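Local coordinates for tyrocidine synthetase 3 (Brevibacillus brevis, PDB 2JGP), which probably catalyses peptide-bond formation in tyrocidine biosynthesis through its condensation domain, and tethers the growing peptide by phosphopantetheine on the peptidyl carrier domain next to it, at residues G129-T134 with Q239-D244; S468-E471 with M476-G479; V480-S483 with T488-T491. All blocks are in the same frame, centred on the assembly; numbering follows the deposited sequence.

Contact 1: residues G129-T134 with Q239-D244; sequences GKLERT and QLYQGD
Glu132 and Tyr241 mark the closest backbone approach, yet their CA atoms stay 9.4 Å apart, so the gap is bridged by a single long side chain. Both segments belong to the condensation domain, which has the fold of the chloramphenicol acetyltransferase superfamily, and the contact joins the turn between strand 123-129 and helix 133-146 to the C-terminal end of helix 227-241. Residues 129-134 take the chain from that strand into helix 133-146, with Glu132 at the N-cap position. Across from them helix 227-241 runs out. Gly243, with positive phi, closes it in a Schellman motif, its N bonded back to Leu240 O (2.9 Å) and Asp244 N to Gln239 O (3.0 Å).

From this helix end the Tyr241 ring reaches over to the turn. Its CG stands anti to the backbone N (chi1 -173°), which carries the phenol out from the helix toward the turn at residues 131-132. There Tyr241 OH accepts a nearly straight hydrogen bond from Glu132 N (2.9 Å, 170° at the hydrogen). The N-H of the N-cap residue thus has a side-chain acceptor from another helix.

Apolar contacts flank the bond. Leu131 CD2 meets the phenol end of the ring obliquely, 3.4 Å from Tyr241 OH and 3.7 Å from Tyr241 CE1; Leu131 also touches Val136 and Leu206. Tyr241 itself also touches Val136 and Arg135 of helix 133-146 and Leu444 of a loop. The Glu132 side chain passes at about a right angle to the tyrosine, with its CB 3.8 Å from Tyr241 OH; Glu132 O lies near the plane of the ring at its edge, 3.9 Å from Tyr241 CE1.

Contact 2: residues S468-E471 with M476-G479; sequences SATE and MTIG
Ser468 and Gly479 bind each other through two nearly straight backbone hydrogen bonds, Ser468 N to Gly479 O at 2.7 Å and Gly479 N to Ser468 O at 2.6 Å. Thr470 and Thr477 form the second such pair, with Thr470 N to Thr477 O at 2.9 Å and Thr477 N to Thr470 O at 2.7 Å. A water adds a link on the face that carries the serine and threonines: it donates to Ser468 O (2.8 Å), pairs with Thr470 OG1 (2.7 Å) and makes a weak, long hydrogen bond to Thr477 OG1. Thr477 holds OG1 between its backbone N and carbonyl carbon (chi1 63°), which turns the hydroxyl to the neighbouring strand. The Ser468 hydroxyl instead bonds Thr433 of strand 430-435.

On the other face Ala469 CB packs against Ile478 CD1 (4.0 Å) and Met476 SD (4.2 Å). Helices 312-325 and 489-508 cover this face, Met476 meeting Leu318 and Ile478 meeting Phe499 and Leu500. Glu471 OE2 is hydrogen-bonded to His319 NE2. Hydrogen-bonded and non-hydrogen-bonded pairs alternate along antiparallel strands whose directions are 158° apart, and the four-residue turn between them makes the two a beta hairpin at the centre of a four-stranded mixed sheet.

Contact 3: residues V480-S483 with T488-T491; sequences VEYS and TRET
Tyr482 and Arg489 meet by van der Waals packing, with no hydrogen bond between the two segments. The phenol end of the ring presses on the first turn of helix 489-508: Tyr482 OH lies 3.4 Å from Arg489 CA and 3.6 Å from Arg489 CB, and the carbonyl carbon of Thr488 is 4.2 Å from the same oxygen. With CG between its backbone N and carbonyl carbon (chi1 60°), the tyrosine leaves the strand toward the helix, passing Leu465, Phe487 and Met492.

Charged groups come next. The Arg489 chain bends at chi3 (-65°), and its guanidinium turns back so that Tyr482 OH lies over one face, 4.0 Å above the plane and offset toward the rim. Its strongest partner is Asp304 of strand 303-309, which forms a salt bridge with NH2, and Gln305 O also accepts from that nitrogen.

The arrangement is a strand-to-helix connection, in which strand 476-483 gives way through a short loop to helix 489-508, the last of the chain. Capping bonds the first turn: Thr488 is the N-cap, and its OG1 accepts from Thr491 N at 3.1 Å. Asp292 OD2 is hydrogen-bonded to both Thr488 N and Thr491 OG1.

Contacts 2 and 3 are consecutive along strand 476-483: residues 476-479 pair with the hairpin partner 468-471, and 480-483 carry on to the helix that follows. Their centres lie about 15 Å apart. Contact 1 lies beside the other, five-stranded sheet, at the end of its strand 123-129, its centre about 33 Å from that of contact 2 and about 41 Å from that of contact 3, with no touch to either. It is closest in sequence to the His-His-x-x-x-Asp-Gly signature of condensation domains, which runs from the end of strand 213-220 into the start of helix 227-241; contact 1 uses the far end of that helix. None of the segments includes the sodium ligands Gln396 and Asp400, carried by helix 387-403.

Contact 1: residues G129-T134 with Q239-D244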
loop_
_atom_site.group_PDB
_atom_site.type_symbol
_atom_site.label_atom_id
_atom_site.label_comp_id
_atom_site.label_asym_id
_atom_site.label_seq_id
_atom_site.Cartn_x
_atom_site.Cartn_y
_atom_site.Cartn_z
ATOM N N GLY A 129 -7.210 32.878 -1.840
ATOM C CA GLY A 129 -7.228 33.616 -0.582
ATOM C C GLY A 129 -5.994 34.488 -0.450
ATOM O O GLY A 129 -5.252 34.670 -1.415
ATOM N N LYS A 130 -5.761 35.006 0.753
ATOM C CA LYS A 130 -4.709 36.003 0.972
ATOM C C LYS A 130 -3.312 35.438 0.704
ATOM O O LYS A 130 -2.618 35.912 -0.201
ATOM C CB LYS A 130 -4.798 36.587 2.389
ATOM C CG LYS A 130 -6.139 37.242 2.728
ATOM C CD LYS A 130 -6.530 38.370 1.767
ATOM C CE LYS A 130 -5.596 39.571 1.871
ATOM N NZ LYS A 130 -6.105 40.735 1.097
ATOM N N LEU A 131 -2.923 34.434 1.491
ATOM C CA LEU A 131 -1.655 33.694 1.346
ATOM C C LEU A 131 -0.389 34.561 1.440
ATOM O O LEU A 131 -0.196 35.484 0.648
ATOM C CB LEU A 131 -1.639 32.881 0.038
ATOM C CG LEU A 131 -1.208 31.407 0.126
ATOM C CD1 LEU A 131 -0.613 30.942 -1.200
ATOM C CD2 LEU A 131 -0.226 31.142 1.265
ATOM N N GLU A 132 0.473 34.247 2.406
ATOM C CA GLU A 132 1.756 34.932 2.571
ATOM C C GLU A 132 2.884 34.031 2.094
ATOM O O GLU A 132 3.078 32.941 2.637
ATOM C CB GLU A 132 1.989 35.292 4.035
ATOM C CG GLU A 132 0.960 36.246 4.615
ATOM C CD GLU A 132 1.270 36.630 6.046
ATOM O OE1 GLU A 132 0.317 36.793 6.839
ATOM O OE2 GLU A 132 2.467 36.763 6.386
ATOM N N ARG A 133 3.633 34.488 1.091
ATOM C CA ARG A 133 4.664 33.655 0.476
ATOM C C ARG A 133 5.780 33.264 1.451
ATOM O O ARG A 133 6.292 32.145 1.384
ATOM C CB ARG A 133 5.240 34.302 -0.796
ATOM C CG ARG A 133 5.983 35.623 -0.607
ATOM C CD ARG A 133 7.121 35.749 -1.616
ATOM N NE ARG A 133 7.843 37.016 -1.499
ATOM C CZ ARG A 133 7.449 38.175 -2.025
ATOM N NH1 ARG A 133 6.312 38.264 -2.717
ATOM N NH2 ARG A 133 8.196 39.264 -1.851
ATOM N N THR A 134 6.138 34.163 2.366
ATOM C CA THR A 134 7.186 33.876 3.344
ATOM C C THR A 134 6.753 32.803 4.350
ATOM O O THR A 134 7.567 31.971 4.761
ATOM C CB THR A 134 7.631 35.141 4.100
ATOM O OG1 THR A 134 6.497 35.762 4.718
ATOM C CG2 THR A 134 8.294 36.129 3.141
ATOM N N GLN A 239 -1.149 22.715 8.970
ATOM C CA GLN A 239 -1.059 22.947 10.414
ATOM C C GLN A 239 0.079 23.910 10.766
ATOM O O GLN A 239 -0.117 24.853 11.537
ATOM C CB GLN A 239 -0.873 21.620 11.163
ATOM C CG GLN A 239 -2.131 20.767 11.241
ATOM C CD GLN A 239 -1.861 19.378 11.794
ATOM O OE1 GLN A 239 -1.277 18.533 11.116
ATOM N NE2 GLN A 239 -2.288 19.135 13.027
ATOM N N LEU A 240 1.260 23.668 10.197
ATOM C CA LEU A 240 2.433 24.518 10.444
ATOM C C LEU A 240 2.234 25.955 9.963
ATOM O O LEU A 240 2.655 26.896 10.640
ATOM C CB LEU A 240 3.687 23.923 9.798
ATOM C CG LEU A 240 4.242 22.670 10.484
ATOM C CD1 LEU A 240 5.255 21.970 9.578
ATOM C CD2 LEU A 240 4.850 23.001 11.845
ATOM N N TYR A 241 1.590 26.121 8.807
ATOM C CA TYR A 241 1.244 27.451 8.296
ATOM C C TYR A 241 0.359 28.217 9.287
ATOM O O TYR A 241 0.488 29.434 9.427
ATOM C CB TYR A 241 0.542 27.346 6.937
ATOM C CG TYR A 241 0.289 28.685 6.263
ATOM C CD1 TYR A 241 1.171 29.185 5.304
ATOM C CD2 TYR A 241 -0.833 29.452 6.583
ATOM C CE1 TYR A 241 0.943 30.412 4.685
ATOM C CE2 TYR A 241 -1.067 30.675 5.971
ATOM C CZ TYR A 241 -0.176 31.150 5.021
ATOM O OH TYR A 241 -0.410 32.365 4.409
ATOM N N GLN A 242 -0.535 27.498 9.966
ATOM C CA GLN A 242 -1.400 28.086 10.993
ATOM C C GLN A 242 -0.678 28.288 12.330
ATOM O O GLN A 242 -1.237 28.888 13.249
ATOM C CB GLN A 242 -2.629 27.203 11.225
ATOM C CG GLN A 242 -3.530 27.022 10.006
ATOM C CD GLN A 242 -4.553 25.911 10.204
ATOM O OE1 GLN A 242 -4.967 25.627 11.330
ATOM N NE2 GLN A 242 -4.969 25.284 9.112
ATOM N N GLY A 243 0.547 27.776 12.442
ATOM C CA GLY A 243 1.356 27.933 13.648
ATOM C C GLY A 243 1.123 26.859 14.698
ATOM O O GLY A 243 1.495 27.035 15.859
ATOM N N ASP A 244 0.521 25.741 14.294
ATOM C CA ASP A 244 0.245 24.638 15.218
ATOM C C ASP A 244 1.522 23.893 15.578
ATOM O O ASP A 244 2.491 23.905 14.822
ATOM C CB ASP A 244 -0.771 23.658 14.616
ATOM C CG ASP A 244 -2.167 24.255 14.499
ATOM O OD1 ASP A 244 -2.447 25.278 15.156
ATOM O OD2 ASP A 244 -2.991 23.690 13.751
#

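Contact 2: residues S468-E471 with M476-G479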
loop_
_atom_site.group_PDB
_atom_site.type_symbol
_atom_site.label_atom_id
_atom_site.label_comp_id
_atom_site.label_asym_id
_atom_site.label_seq_id
_atom_site.Cartn_x
_atom_site.Cartn_y
_atom_site.Cartn_z
ATOM N N SER A 468 -9.453 0.172 -9.365
ATOM C CA SER A 468 -9.532 0.938 -8.124
ATOM C C SER A 468 -10.973 1.121 -7.670
ATOM O O SER A 468 -11.790 1.689 -8.395
ATOM C CB SER A 468 -8.900 2.314 -8.307
ATOM O OG SER A 468 -7.501 2.204 -8.493
ATOM N N ALA A 469 -11.286 0.639 -6.472
ATOM C CA ALA A 469 -12.581 0.903 -5.859
ATOM C C ALA A 469 -12.406 2.043 -4.857
ATOM O O ALA A 469 -11.453 2.043 -4.077
ATOM C CB ALA A 469 -13.111 -0.348 -5.177
ATOM N N THR A 470 -13.300 3.025 -4.900
ATOM C CA THR A 470 -13.245 4.160 -3.979
ATOM C C THR A 470 -14.616 4.410 -3.355
ATOM O O THR A 470 -15.595 4.635 -4.065
ATOM C CB THR A 470 -12.765 5.438 -4.696
ATOM O OG1 THR A 470 -11.484 5.195 -5.293
ATOM C CG2 THR A 470 -12.652 6.601 -3.721
ATOM N N GLU A 471 -14.673 4.366 -2.025
ATOM C CA GLU A 471 -15.910 4.626 -1.295
ATOM C C GLU A 471 -16.076 6.135 -1.133
ATOM O O GLU A 471 -15.365 6.756 -0.349
ATOM C CB GLU A 471 -15.883 3.920 0.062
ATOM C CG GLU A 471 -17.206 3.966 0.804
ATOM C CD GLU A 471 -17.531 2.664 1.515
ATOM O OE1 GLU A 471 -16.717 2.194 2.342
ATOM O OE2 GLU A 471 -18.614 2.112 1.242
ATOM N N MET A 476 -19.918 3.615 -3.695
ATOM C CA MET A 476 -18.622 3.118 -4.117
ATOM C C MET A 476 -18.498 3.376 -5.616
ATOM O O MET A 476 -19.435 3.117 -6.370
ATOM C CB MET A 476 -18.511 1.622 -3.833
ATOM C CG MET A 476 -17.161 1.017 -4.175
ATOM S SD MET A 476 -17.218 -0.782 -4.227
ATOM C CE MET A 476 -18.205 -1.048 -5.699
ATOM N N THR A 477 -17.351 3.905 -6.039
ATOM C CA THR A 477 -17.064 4.088 -7.456
ATOM C C THR A 477 -15.980 3.110 -7.880
ATOM O O THR A 477 -15.111 2.750 -7.085
ATOM C CB THR A 477 -16.593 5.514 -7.770
ATOM O OG1 THR A 477 -15.357 5.769 -7.096
ATOM C CG2 THR A 477 -17.636 6.534 -7.335
ATOM N N ILE A 478 -16.054 2.689 -9.139
ATOM C CA ILE A 478 -15.121 1.736 -9.722
ATOM C C ILE A 478 -14.309 2.450 -10.800
ATOM O O ILE A 478 -14.875 2.950 -11.772
ATOM C CB ILE A 478 -15.890 0.537 -10.334
ATOM C CG1 ILE A 478 -16.571 -0.270 -9.226
ATOM C CG2 ILE A 478 -14.960 -0.381 -11.118
ATOM C CD1 ILE A 478 -15.597 -0.899 -8.249
ATOM N N GLY A 479 -12.993 2.514 -10.603
ATOM C CA GLY A 479 -12.085 3.147 -11.559
ATOM C C GLY A 479 -11.168 2.118 -12.199
ATOM O O GLY A 479 -10.686 1.204 -11.523
HETATM O O HOH W 1 -12.250 4.390 -7.778
#

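Contact 3: residues V480-S483 with T488-T491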
loop_
_atom_site.group_PDB
_atom_site.type_symbol
_atom_site.label_atom_id
_atom_site.label_comp_id
_atom_site.label_asym_id
_atom_site.label_seq_id
_atom_site.Cartn_x
_atom_site.Cartn_y
_atom_site.Cartn_z
ATOM N N VAL A 480 -10.938 2.264 -13.503
ATOM C CA VAL A 480 -9.990 1.416 -14.223
ATOM C C VAL A 480 -9.033 2.298 -15.009
ATOM O O VAL A 480 -9.455 3.077 -15.864
ATOM C CB VAL A 480 -10.699 0.417 -15.160
ATOM C CG1 VAL A 480 -9.681 -0.436 -15.921
ATOM C CG2 VAL A 480 -11.640 -0.473 -14.361
ATOM N N GLU A 481 -7.752 2.198 -14.666
ATOM C CA GLU A 481 -6.674 2.822 -15.406
ATOM C C GLU A 481 -6.082 1.712 -16.256
ATOM O O GLU A 481 -5.677 0.682 -15.727
ATOM C CB GLU A 481 -5.628 3.376 -14.443
ATOM C CG GLU A 481 -4.350 3.864 -15.092
ATOM C CD GLU A 481 -3.262 4.095 -14.067
ATOM O OE1 GLU A 481 -3.263 5.174 -13.439
ATOM O OE2 GLU A 481 -2.410 3.194 -13.885
ATOM N N TYR A 482 -6.033 1.916 -17.568
ATOM C CA TYR A 482 -5.670 0.836 -18.483
ATOM C C TYR A 482 -4.686 1.286 -19.548
ATOM O O TYR A 482 -4.607 2.470 -19.872
ATOM C CB TYR A 482 -6.925 0.269 -19.149
ATOM C CG TYR A 482 -7.702 1.273 -19.967
ATOM C CD1 TYR A 482 -7.458 1.431 -21.326
ATOM C CD2 TYR A 482 -8.692 2.055 -19.384
ATOM C CE1 TYR A 482 -8.172 2.352 -22.086
ATOM C CE2 TYR A 482 -9.411 2.977 -20.132
ATOM C CZ TYR A 482 -9.147 3.119 -21.478
ATOM O OH TYR A 482 -9.852 4.026 -22.218
ATOM N N SER A 483 -3.960 0.315 -20.093
ATOM C CA SER A 483 -3.009 0.547 -21.171
ATOM C C SER A 483 -3.740 0.897 -22.462
ATOM O O SER A 483 -4.543 0.109 -22.950
ATOM C CB SER A 483 -2.164 -0.708 -21.404
ATOM O OG SER A 483 -1.453 -1.063 -20.237
ATOM N N THR A 488 -9.633 -0.529 -25.709
ATOM C CA THR A 488 -10.414 0.644 -26.066
ATOM C C THR A 488 -11.215 1.086 -24.840
ATOM O O THR A 488 -11.422 0.306 -23.902
ATOM C CB THR A 488 -11.392 0.350 -27.225
ATOM O OG1 THR A 488 -12.379 -0.602 -26.802
ATOM C CG2 THR A 488 -10.656 -0.201 -28.438
ATOM N N ARG A 489 -11.659 2.340 -24.853
ATOM C CA ARG A 489 -12.557 2.853 -23.821
ATOM C C ARG A 489 -13.828 2.012 -23.723
ATOM O O ARG A 489 -14.302 1.729 -22.623
ATOM C CB ARG A 489 -12.926 4.308 -24.113
ATOM C CG ARG A 489 -13.954 4.895 -23.153
ATOM C CD ARG A 489 -14.025 6.404 -23.282
ATOM N NE ARG A 489 -12.773 7.029 -22.864
ATOM C CZ ARG A 489 -12.393 7.211 -21.599
ATOM N NH1 ARG A 489 -13.169 6.827 -20.593
ATOM N NH2 ARG A 489 -11.224 7.790 -21.341
ATOM N N GLU A 490 -14.373 1.626 -24.875
ATOM C CA GLU A 490 -15.595 0.824 -24.941
ATOM C C GLU A 490 -15.436 -0.488 -24.169
ATOM O O GLU A 490 -16.284 -0.833 -23.340
ATOM C CB GLU A 490 -15.967 0.543 -26.404
ATOM C CG GLU A 490 -17.203 -0.329 -26.605
ATOM C CD GLU A 490 -17.439 -0.693 -28.065
ATOM O OE1 GLU A 490 -16.915 0.003 -28.963
ATOM O OE2 GLU A 490 -18.156 -1.681 -28.316
ATOM N N THR A 491 -14.345 -1.201 -24.445
ATOM C CA THR A 491 -14.050 -2.478 -23.784
ATOM C C THR A 491 -13.926 -2.346 -22.269
ATOM O O THR A 491 -14.376 -3.220 -21.524
ATOM C CB THR A 491 -12.749 -3.105 -24.342
ATOM O OG1 THR A 491 -12.969 -3.522 -25.693
ATOM C CG2 THR A 491 -12.302 -4.316 -23.499
#